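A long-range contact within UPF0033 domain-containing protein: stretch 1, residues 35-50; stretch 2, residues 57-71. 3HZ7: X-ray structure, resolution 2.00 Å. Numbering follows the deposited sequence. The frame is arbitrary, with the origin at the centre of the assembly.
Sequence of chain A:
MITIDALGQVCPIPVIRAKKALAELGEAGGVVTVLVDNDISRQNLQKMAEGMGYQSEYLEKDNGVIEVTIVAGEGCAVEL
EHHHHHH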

ATOM      1  N   LEU A  35       5.567   0.163   2.954  1.00 15.21           N
ATOM      2  CA  LEU A  35       6.133   0.922   4.070  1.00 18.87           C
ATOM      3  C   LEU A  35       6.296   2.425   3.677  1.00 21.35           C
ATOM      4  O   LEU A  35       6.992   2.760   2.662  1.00 16.73           O
ATOM      5  CB  LEU A  35       7.482   0.330   4.478  1.00 15.69           C
ATOM      6  CG  LEU A  35       7.522  -1.183   4.742  1.00 22.40           C
ATOM      7  CD1 LEU A  35       8.984  -1.628   5.126  1.00 24.70           C
ATOM      8  CD2 LEU A  35       6.557  -1.508   5.905  1.00 24.87           C
ATOM      9  N   VAL A  36       5.615   3.313   4.407  1.00 16.99           N
ATOM     10  CA  VAL A  36       5.746   4.777   4.175  1.00 19.58           C
ATOM     11  C   VAL A  36       6.089   5.522   5.475  1.00 27.62           C
ATOM     12  O   VAL A  36       5.954   4.996   6.589  1.00 20.36           O
ATOM     13  CB  VAL A  36       4.518   5.429   3.470  1.00 20.33           C
ATOM     14  CG1 VAL A  36       4.413   4.847   2.076  1.00 24.36           C
ATOM     15  CG2 VAL A  36       3.151   5.212   4.294  1.00 19.28           C
ATOM     16  N   ASP A  37       6.650   6.722   5.324  1.00 36.45           N
ATOM     17  CA  ASP A  37       7.063   7.488   6.488  1.00 31.92           C
ATOM     18  C   ASP A  37       6.239   8.743   6.758  1.00 33.15           C
ATOM     19  O   ASP A  37       6.747   9.666   7.377  1.00 38.50           O
ATOM     20  CB  ASP A  37       8.539   7.858   6.363  1.00 30.78           C
ATOM     21  CG  ASP A  37       8.826   8.769   5.154  1.00 33.13           C
ATOM     22  OD1 ASP A  37       7.932   9.525   4.714  1.00 29.48           O
ATOM     23  OD2 ASP A  37       9.982   8.734   4.660  1.00 38.86           O
ATOM     24  N   ASN A  38       4.996   8.810   6.297  1.00 26.36           N
ATOM     25  CA  ASN A  38       4.202  10.004   6.606  1.00 34.25           C
ATOM     26  C   ASN A  38       2.751   9.634   6.391  1.00 33.30           C
ATOM     27  O   ASN A  38       2.445   8.788   5.554  1.00 31.09           O
ATOM     28  CB  ASN A  38       4.649  11.224   5.708  1.00 34.56           C
ATOM     29  CG  ASN A  38       4.375  10.993   4.243  1.00 24.48           C
ATOM     30  OD1 ASN A  38       3.255  11.135   3.800  1.00 30.07           O
ATOM     31  ND2 ASN A  38       5.390  10.589   3.494  1.00 27.71           N
ATOM     32  N   ASP A  39       1.867  10.277   7.154  1.00 36.54           N
ATOM     33  CA  ASP A  39       0.426  10.023   7.130  1.00 33.90           C
ATOM     34  C   ASP A  39      -0.255  10.331   5.840  1.00 32.67           C
ATOM     35  O   ASP A  39      -1.283   9.741   5.493  1.00 29.31           O
ATOM     36  CB  ASP A  39      -0.264  10.849   8.215  1.00 41.47           C
ATOM     37  CG  ASP A  39      -0.470  10.088   9.468  1.00 51.17           C
ATOM     38  OD1 ASP A  39       0.465  10.055  10.315  1.00 51.37           O
ATOM     39  OD2 ASP A  39      -1.594   9.516   9.586  1.00 61.43           O
ATOM     40  N   ILE A  40       0.292  11.327   5.159  1.00 34.56           N
ATOM     41  CA  ILE A  40      -0.238  11.756   3.894  1.00 32.62           C
ATOM     42  C   ILE A  40      -0.153  10.609   2.888  1.00 24.82           C
ATOM     43  O   ILE A  40      -1.089  10.347   2.144  1.00 23.95           O
ATOM     44  CB  ILE A  40       0.569  12.980   3.363  1.00 42.11           C
ATOM     45  CG1 ILE A  40       0.402  14.173   4.329  1.00 38.13           C
ATOM     46  CG2 ILE A  40       0.068  13.355   1.958  1.00 31.48           C
ATOM     47  CD1 ILE A  40      -0.977  14.816   4.235  1.00 46.56           C
ATOM     48  N   SER A  41       0.969   9.921   2.876  1.00 29.85           N
ATOM     49  CA  SER A  41       1.130   8.802   1.945  1.00 30.75           C
ATOM     50  C   SER A  41       0.130   7.700   2.271  1.00 25.09           C
ATOM     51  O   SER A  41      -0.508   7.117   1.357  1.00 25.00           O
ATOM     52  CB  SER A  41       2.559   8.247   2.017  1.00 33.96           C
ATOM     53  OG  SER A  41       3.481   9.200   1.516  1.00 48.93           O
ATOM     54  N   ARG A  42      -0.035   7.441   3.578  1.00 27.60           N
ATOM     55  CA  ARG A  42      -0.955   6.400   4.041  1.00 22.37           C
ATOM     56  C   ARG A  42      -2.353   6.728   3.519  1.00 26.12           C
ATOM     57  O   ARG A  42      -3.066   5.877   2.930  1.00 20.22           O
ATOM     58  CB  ARG A  42      -0.893   6.334   5.581  1.00 26.15           C
ATOM     59  CG  ARG A  42      -1.732   5.213   6.201  1.00 23.93           C
ATOM     60  CD  ARG A  42      -3.177   5.693   6.491  1.00 28.12           C
ATOM     61  NE  ARG A  42      -3.058   6.858   7.357  1.00 31.82           N
ATOM     62  CZ  ARG A  42      -4.048   7.664   7.725  1.00 35.99           C
ATOM     63  NH1 ARG A  42      -3.770   8.698   8.511  1.00 35.39           N
ATOM     64  NH2 ARG A  42      -5.290   7.437   7.330  1.00 32.73           N
ATOM     65  N   GLN A  43      -2.745   7.992   3.684  1.00 27.33           N
ATOM     66  CA  GLN A  43      -4.047   8.423   3.197  1.00 30.44           C
ATOM     67  C   GLN A  43      -4.182   8.222   1.707  1.00 23.97           C
ATOM     68  O   GLN A  43      -5.223   7.774   1.197  1.00 29.36           O
ATOM     69  CB  GLN A  43      -4.257   9.923   3.484  1.00 39.66           C
ATOM     70  CG  GLN A  43      -4.145  10.317   4.939  1.00 48.09           C
ATOM     71  CD  GLN A  43      -4.158  11.822   5.103  1.00 45.21           C
ATOM     72  OE1 GLN A  43      -4.965  12.501   4.496  1.00 44.37           O
ATOM     73  NE2 GLN A  43      -3.260  12.342   5.925  1.00 50.96           N
ATOM     74  N   ASN A  44      -3.142   8.600   0.982  1.00 27.33           N
ATOM     75  CA  ASN A  44      -3.187   8.445  -0.466  1.00 30.26           C
ATOM     76  C   ASN A  44      -3.313   6.966  -0.841  1.00 19.52           C
ATOM     77  O   ASN A  44      -4.093   6.598  -1.720  1.00 22.12           O
ATOM     78  CB  ASN A  44      -1.941   9.093  -1.106  1.00 26.30           C
ATOM     79  CG  ASN A  44      -2.020  10.591  -1.045  1.00 37.79           C
ATOM     80  OD1 ASN A  44      -3.117  11.135  -0.884  1.00 33.25           O
ATOM     81  ND2 ASN A  44      -0.878  11.277  -1.174  1.00 37.80           N
ATOM     82  N   LEU A  45      -2.552   6.134  -0.147  1.00 21.94           N
ATOM     83  CA  LEU A  45      -2.628   4.683  -0.385  1.00 24.54           C
ATOM     84  C   LEU A  45      -4.026   4.142  -0.095  1.00 24.87           C
ATOM     85  O   LEU A  45      -4.514   3.322  -0.873  1.00 21.69           O
ATOM     86  CB  LEU A  45      -1.558   3.953   0.453  1.00 17.39           C
ATOM     87  CG  LEU A  45      -0.116   4.066  -0.070  1.00 18.02           C
ATOM     88  CD1 LEU A  45       0.860   3.679   1.077  1.00 16.73           C
ATOM     89  CD2 LEU A  45       0.074   3.160  -1.299  1.00 25.34           C
ATOM     90  N   GLN A  46      -4.690   4.589   0.995  1.00 29.41           N
ATOM     91  CA  GLN A  46      -6.048   4.087   1.279  1.00 24.55           C
ATOM     92  C   GLN A  46      -7.110   4.582   0.295  1.00 21.50           C
ATOM     93  O   GLN A  46      -8.029   3.840  -0.102  1.00 24.58           O
ATOM     94  CB  GLN A  46      -6.487   4.416   2.715  1.00 29.03           C
ATOM     95  CG  GLN A  46      -5.663   3.672   3.751  1.00 27.88           C
ATOM     96  CD  GLN A  46      -6.348   3.531   5.087  1.00 32.67           C
ATOM     97  OE1 GLN A  46      -6.666   4.520   5.758  1.00 29.26           O
ATOM     98  NE2 GLN A  46      -6.558   2.275   5.492  1.00 21.29           N
ATOM     99  N   LYS A  47      -6.983   5.827  -0.130  1.00 28.12           N
ATOM    100  CA  LYS A  47      -7.950   6.379  -1.118  1.00 30.82           C
ATOM    101  C   LYS A  47      -7.830   5.604  -2.438  1.00 28.94           C
ATOM    102  O   LYS A  47      -8.841   5.301  -3.107  1.00 26.65           O
ATOM    103  CB  LYS A  47      -7.676   7.874  -1.364  1.00 33.32           C
ATOM    104  CG  LYS A  47      -7.683   8.737  -0.044  1.00 35.40           C
ATOM    105  CD  LYS A  47      -8.442  10.042  -0.242  1.00 42.55           C
ATOM    106  CE  LYS A  47      -8.400  10.981   0.962  1.00 51.35           C
ATOM    107  NZ  LYS A  47      -7.021  11.507   1.243  1.00 52.36           N
HETATM  108  N   MSE A  48      -6.594   5.256  -2.808  1.00 30.48           N
HETATM  109  CA  MSE A  48      -6.366   4.477  -4.039  1.00 24.89           C
HETATM  110  C   MSE A  48      -6.931   3.102  -3.850  1.00 28.66           C
HETATM  111  O   MSE A  48      -7.553   2.543  -4.766  1.00 26.34           O
HETATM  112  CB  MSE A  48      -4.855   4.410  -4.358  1.00 31.13           C
HETATM  113  CG  MSE A  48      -4.503   3.543  -5.568  1.00 38.04           C
HETATM  114 SE   MSE A  48      -4.228   1.594  -5.173  1.00 39.79          SE
HETATM  115  CE  MSE A  48      -2.562   1.817  -4.235  1.00 15.10           C
ATOM    116  N   ALA A  49      -6.749   2.529  -2.649  1.00 27.95           N
ATOM    117  CA  ALA A  49      -7.281   1.173  -2.418  1.00 30.36           C
ATOM    118  C   ALA A  49      -8.833   1.191  -2.483  1.00 30.79           C
ATOM    119  O   ALA A  49      -9.460   0.323  -3.110  1.00 27.82           O
ATOM    120  CB  ALA A  49      -6.814   0.639  -1.031  1.00 24.04           C
ATOM    121  N   GLU A  50      -9.453   2.157  -1.804  1.00 34.13           N
ATOM    122  CA  GLU A  50     -10.914   2.213  -1.835  1.00 38.19           C
ATOM    123  C   GLU A  50     -11.294   2.437  -3.288  1.00 38.64           C
ATOM    124  O   GLU A  50     -12.141   1.716  -3.823  1.00 42.30           O
ATOM    125  CB  GLU A  50     -11.472   3.325  -0.922  1.00 35.58           C
ATOM    126  CG  GLU A  50     -11.245   4.746  -1.388  1.00 54.79           C
ATOM    127  CD  GLU A  50     -12.127   5.759  -0.650  1.00 66.64           C
ATOM    128  OE1 GLU A  50     -13.373   5.666  -0.781  1.00 72.34           O
ATOM    129  OE2 GLU A  50     -11.584   6.646   0.054  1.00 65.52           O
TER
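Stretch 2, residues 57-71: EYLEKDNGVIEVTIV

Stretch 1 leaves a strand at Leu35 and Val36, turns through Asp37 and Asn38, and enters a helix that runs from Asp39 through Glu50 and beyond. Stretch 2 is a β-hairpin: strand 57-60 and strand 66-71 are joined by the loop 61-65, in which Asn63 and Gly64 have positive phi. The hairpin is held by paired backbone bonds between Glu57 and Thr69 and between Leu59 and Glu67, and by Lys61 N to Val65 O (2.7 Å). Strand 66-71 runs parallel to the helix, at 2° with the axes 9.2 Å apart at closest approach; strand 57-60 runs antiparallel to it, at 167° and 9.8 Å.

Strand 66-71 also pairs edge to edge with the end of the first strand, antiparallel. Val36 and Ile66 form the hydrogen-bonded pair, Val36 N to Ile66 O at 2.8 Å and Ile66 N to Val36 O at 2.7 Å, both nearly straight. Leu35 and Glu67 form the adjoining non-hydrogen-bonded pair, with CA atoms 4.7 Å apart, and Leu35 CA approaches Ile66 O at 3.4 Å in a CA-H...O contact.

The side chains of Leu35 and Glu67 share one face of the sheet, where Leu35 CD2 lies 3.5 Å from Glu67 OE1 and 4.0 Å from Val65 CG1. Val36 and Ile66 share the other face, the one covered by the helix. There Val36 CG2 packs on Ile66 CB at 4.0 Å, while Ile66 CD1 reaches the start of the helix, 3.6 Å from Asn38 C. Asn38 caps this end, its OD1 accepting from Ser41 N at 2.7 Å.

Alternate residues of strand 66-71 then meet successive turns of the helix. Val68 CG2 touches Arg42 CG at 3.5 Å and Leu45 CD1 at 3.8 Å. One step further, Ile70 CD1 lies 3.9 Å from CE of Met48, a selenomethionine, and Ile70 CG2 lies 4.0 Å from Ala49 CB.

From strand 57-60, Tyr58 points toward the helix and offers a ring face to Arg42. The guanidinium lies flat on the ring, planes at 8° and centres 4.1 Å apart, a cation-π stack extended by Arg42 CD, 3.5 Å from Tyr58 CG. Arg42 NH1 also forms a salt bridge with Asp39 OD2 at 2.6 Å, so the same group joins its own helix to the aromatic ring. Gln46 NE2 sits at the ring edge, 3.7 Å from Tyr58 CD1.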

ATOM      1  N   GLU A  57      -5.652  -1.747   5.533  1.00 18.03           N
ATOM      2  CA  GLU A  57      -5.536  -1.380   6.925  1.00 21.08           C
ATOM      3  C   GLU A  57      -4.190  -0.749   6.983  1.00 28.50           C
ATOM      4  O   GLU A  57      -3.379  -0.898   6.020  1.00 26.21           O
ATOM      5  CB  GLU A  57      -5.443  -2.592   7.886  1.00 19.25           C
ATOM      6  CG  GLU A  57      -6.686  -3.342   8.219  1.00 23.75           C
ATOM      7  CD  GLU A  57      -7.725  -2.500   8.950  1.00 26.75           C
ATOM      8  OE1 GLU A  57      -7.348  -1.595   9.716  1.00 34.42           O
ATOM      9  OE2 GLU A  57      -8.932  -2.756   8.735  1.00 33.98           O
ATOM     10  N   TYR A  58      -3.900  -0.099   8.117  1.00 26.19           N
ATOM     11  CA  TYR A  58      -2.558   0.478   8.312  1.00 26.82           C
ATOM     12  C   TYR A  58      -2.212   0.412   9.776  1.00 21.25           C
ATOM     13  O   TYR A  58      -3.102   0.497  10.650  1.00 33.22           O
ATOM     14  CB  TYR A  58      -2.453   1.948   7.829  1.00 21.61           C
ATOM     15  CG  TYR A  58      -3.242   2.948   8.681  1.00 19.24           C
ATOM     16  CD1 TYR A  58      -4.601   3.083   8.503  1.00 19.36           C
ATOM     17  CD2 TYR A  58      -2.614   3.764   9.618  1.00 23.06           C
ATOM     18  CE1 TYR A  58      -5.358   4.012   9.229  1.00 26.47           C
ATOM     19  CE2 TYR A  58      -3.366   4.745  10.373  1.00 33.13           C
ATOM     20  CZ  TYR A  58      -4.750   4.845  10.146  1.00 30.22           C
ATOM     21  OH  TYR A  58      -5.549   5.821  10.740  1.00 35.46           O
ATOM     22  N   LEU A  59      -0.927   0.318  10.042  1.00 26.32           N
ATOM     23  CA  LEU A  59      -0.421   0.222  11.389  1.00 35.78           C
ATOM     24  C   LEU A  59       0.834   1.080  11.489  1.00 39.32           C
ATOM     25  O   LEU A  59       1.733   1.013  10.630  1.00 28.94           O
ATOM     26  CB  LEU A  59      -0.111  -1.259  11.742  1.00 36.69           C
ATOM     27  CG  LEU A  59       0.449  -1.655  13.137  1.00 48.44           C
ATOM     28  CD1 LEU A  59      -0.687  -1.656  14.197  1.00 53.38           C
ATOM     29  CD2 LEU A  59       1.064  -3.076  13.083  1.00 47.12           C
ATOM     30  N   GLU A  60       0.876   1.907  12.538  1.00 35.65           N
ATOM     31  CA  GLU A  60       1.999   2.813  12.786  1.00 41.93           C
ATOM     32  C   GLU A  60       3.001   2.099  13.660  1.00 45.95           C
ATOM     33  O   GLU A  60       2.758   1.925  14.844  1.00 49.80           O
ATOM     34  CB  GLU A  60       1.491   4.110  13.460  1.00 47.28           C
ATOM     35  CG  GLU A  60       0.803   5.090  12.458  1.00 52.20           C
ATOM     36  CD  GLU A  60      -0.209   6.069  13.101  1.00 59.86           C
ATOM     37  OE1 GLU A  60      -0.365   6.056  14.351  1.00 56.87           O
ATOM     38  OE2 GLU A  60      -0.845   6.851  12.345  1.00 51.24           O
ATOM     39  N   LYS A  61       4.127   1.700  13.068  1.00 44.73           N
ATOM     40  CA  LYS A  61       5.165   0.956  13.765  1.00 50.70           C
ATOM     41  C   LYS A  61       6.225   1.836  14.424  1.00 56.87           C
ATOM     42  O   LYS A  61       6.065   3.063  14.553  1.00 58.18           O
ATOM     43  CB  LYS A  61       5.858  -0.019  12.801  1.00 47.32           C
ATOM     44  CG  LYS A  61       4.917  -0.932  12.007  1.00 51.43           C
ATOM     45  CD  LYS A  61       5.631  -1.522  10.791  1.00 54.94           C
ATOM     46  CE  LYS A  61       5.707  -3.025  10.858  1.00 54.01           C
ATOM     47  NZ  LYS A  61       4.326  -3.610  10.894  1.00 62.26           N
ATOM     48  N   ASP A  62       7.312   1.192  14.844  1.00 59.85           N
ATOM     49  CA  ASP A  62       8.405   1.898  15.495  1.00 61.98           C
ATOM     50  C   ASP A  62       9.293   2.670  14.529  1.00 62.56           C
ATOM     51  O   ASP A  62       9.531   2.260  13.378  1.00 60.39           O
ATOM     52  CB  ASP A  62       9.252   0.927  16.317  1.00 63.31           C
ATOM     53  CG  ASP A  62       8.692   0.717  17.725  1.00 66.51           C
ATOM     54  OD1 ASP A  62       9.199  -0.182  18.440  1.00 60.55           O
ATOM     55  OD2 ASP A  62       7.747   1.460  18.108  1.00 63.50           O
ATOM     56  N   ASN A  63       9.757   3.812  15.026  1.00 62.29           N
ATOM     57  CA  ASN A  63      10.636   4.716  14.297  1.00 57.49           C
ATOM     58  C   ASN A  63       9.899   5.415  13.174  1.00 46.96           C
ATOM     59  O   ASN A  63      10.484   5.723  12.152  1.00 49.80           O
ATOM     60  CB  ASN A  63      11.860   3.948  13.772  1.00 60.99           C
ATOM     61  CG  ASN A  63      12.953   4.872  13.211  1.00 72.14           C
ATOM     62  OD1 ASN A  63      13.195   5.984  13.723  1.00 56.91           O
ATOM     63  ND2 ASN A  63      13.635   4.398  12.162  1.00 76.26           N
ATOM     64  N   GLY A  64       8.609   5.672  13.388  1.00 46.70           N
ATOM     65  CA  GLY A  64       7.787   6.349  12.394  1.00 40.94           C
ATOM     66  C   GLY A  64       7.353   5.592  11.128  1.00 40.18           C
ATOM     67  O   GLY A  64       6.722   6.198  10.247  1.00 41.30           O
ATOM     68  N   VAL A  65       7.686   4.309  11.000  1.00 33.99           N
ATOM     69  CA  VAL A  65       7.278   3.567   9.808  1.00 29.09           C
ATOM     70  C   VAL A  65       5.788   3.248   9.823  1.00 29.38           C
ATOM     71  O   VAL A  65       5.254   2.698  10.819  1.00 37.23           O
ATOM     72  CB  VAL A  65       8.017   2.210   9.655  1.00 30.96           C
ATOM     73  CG1 VAL A  65       7.418   1.397   8.469  1.00 27.15           C
ATOM     74  CG2 VAL A  65       9.523   2.447   9.388  1.00 31.32           C
ATOM     75  N   ILE A  66       5.111   3.615   8.753  1.00 21.57           N
ATOM     76  CA  ILE A  66       3.722   3.266   8.619  1.00 20.20           C
ATOM     77  C   ILE A  66       3.586   2.102   7.600  1.00 23.09           C
ATOM     78  O   ILE A  66       4.092   2.163   6.446  1.00 21.52           O
ATOM     79  CB  ILE A  66       2.898   4.463   8.198  1.00 23.25           C
ATOM     80  CG1 ILE A  66       3.065   5.593   9.247  1.00 33.74           C
ATOM     81  CG2 ILE A  66       1.471   4.051   8.078  1.00 24.27           C
ATOM     82  CD1 ILE A  66       2.598   6.931   8.800  1.00 25.01           C
ATOM     83  N   GLU A  67       2.939   1.013   8.024  1.00 25.20           N
ATOM     84  CA  GLU A  67       2.740  -0.088   7.099  1.00 19.06           C
ATOM     85  C   GLU A  67       1.296  -0.106   6.680  1.00 20.54           C
ATOM     86  O   GLU A  67       0.412  -0.156   7.518  1.00 18.91           O
ATOM     87  CB  GLU A  67       3.148  -1.413   7.739  1.00 33.50           C
ATOM     88  CG  GLU A  67       3.098  -2.545   6.747  1.00 37.37           C
ATOM     89  CD  GLU A  67       3.911  -3.771   7.154  1.00 40.15           C
ATOM     90  OE1 GLU A  67       4.779  -3.678   8.038  1.00 48.51           O
ATOM     91  OE2 GLU A  67       3.695  -4.839   6.562  1.00 46.52           O
ATOM     92  N   VAL A  68       1.051  -0.002   5.368  1.00 17.04           N
ATOM     93  CA  VAL A  68      -0.301  -0.020   4.827  1.00 17.70           C
ATOM     94  C   VAL A  68      -0.420  -1.351   4.072  1.00 21.60           C
ATOM     95  O   VAL A  68       0.350  -1.646   3.142  1.00 22.70           O
ATOM     96  CB  VAL A  68      -0.523   1.193   3.842  1.00 14.27           C
ATOM     97  CG1 VAL A  68      -1.945   1.261   3.343  1.00 17.34           C
ATOM     98  CG2 VAL A  68      -0.154   2.503   4.562  1.00 20.49           C
ATOM     99  N   THR A  69      -1.391  -2.147   4.452  1.00 18.71           N
ATOM    100  CA  THR A  69      -1.588  -3.445   3.815  1.00 25.22           C
ATOM    101  C   THR A  69      -2.836  -3.420   2.936  1.00 30.74           C
ATOM    102  O   THR A  69      -3.934  -3.029   3.395  1.00 27.05           O
ATOM    103  CB  THR A  69      -1.667  -4.516   4.904  1.00 18.94           C
ATOM    104  OG1 THR A  69      -0.464  -4.435   5.679  1.00 22.23           O
ATOM    105  CG2 THR A  69      -1.818  -5.929   4.296  1.00 24.25           C
ATOM    106  N   ILE A  70      -2.674  -3.791   1.661  1.00 23.64           N
ATOM    107  CA  ILE A  70      -3.802  -3.768   0.750  1.00 21.85           C
ATOM    108  C   ILE A  70      -4.057  -5.154   0.247  1.00 23.38           C
ATOM    109  O   ILE A  70      -3.142  -5.831  -0.254  1.00 17.79           O
ATOM    110  CB  ILE A  70      -3.549  -2.798  -0.472  1.00 18.97           C
ATOM    111  CG1 ILE A  70      -3.136  -1.435   0.073  1.00 22.66           C
ATOM    112  CG2 ILE A  70      -4.783  -2.796  -1.414  1.00 13.71           C
ATOM    113  CD1 ILE A  70      -2.758  -0.293  -0.989  1.00 27.81           C
ATOM    114  N   VAL A  71      -5.324  -5.561   0.334  1.00 21.88           N
ATOM    115  CA  VAL A  71      -5.724  -6.893  -0.070  1.00 24.44           C
ATOM    116  C   VAL A  71      -6.634  -6.888  -1.292  1.00 31.64           C
ATOM    117  O   VAL A  71      -7.621  -6.151  -1.334  1.00 31.97           O
ATOM    118  CB  VAL A  71      -6.483  -7.646   1.087  1.00 26.04           C
ATOM    119  CG1 VAL A  71      -6.865  -9.024   0.612  1.00 32.96           C
ATOM    120  CG2 VAL A  71      -5.615  -7.749   2.322  1.00 20.50           C
TER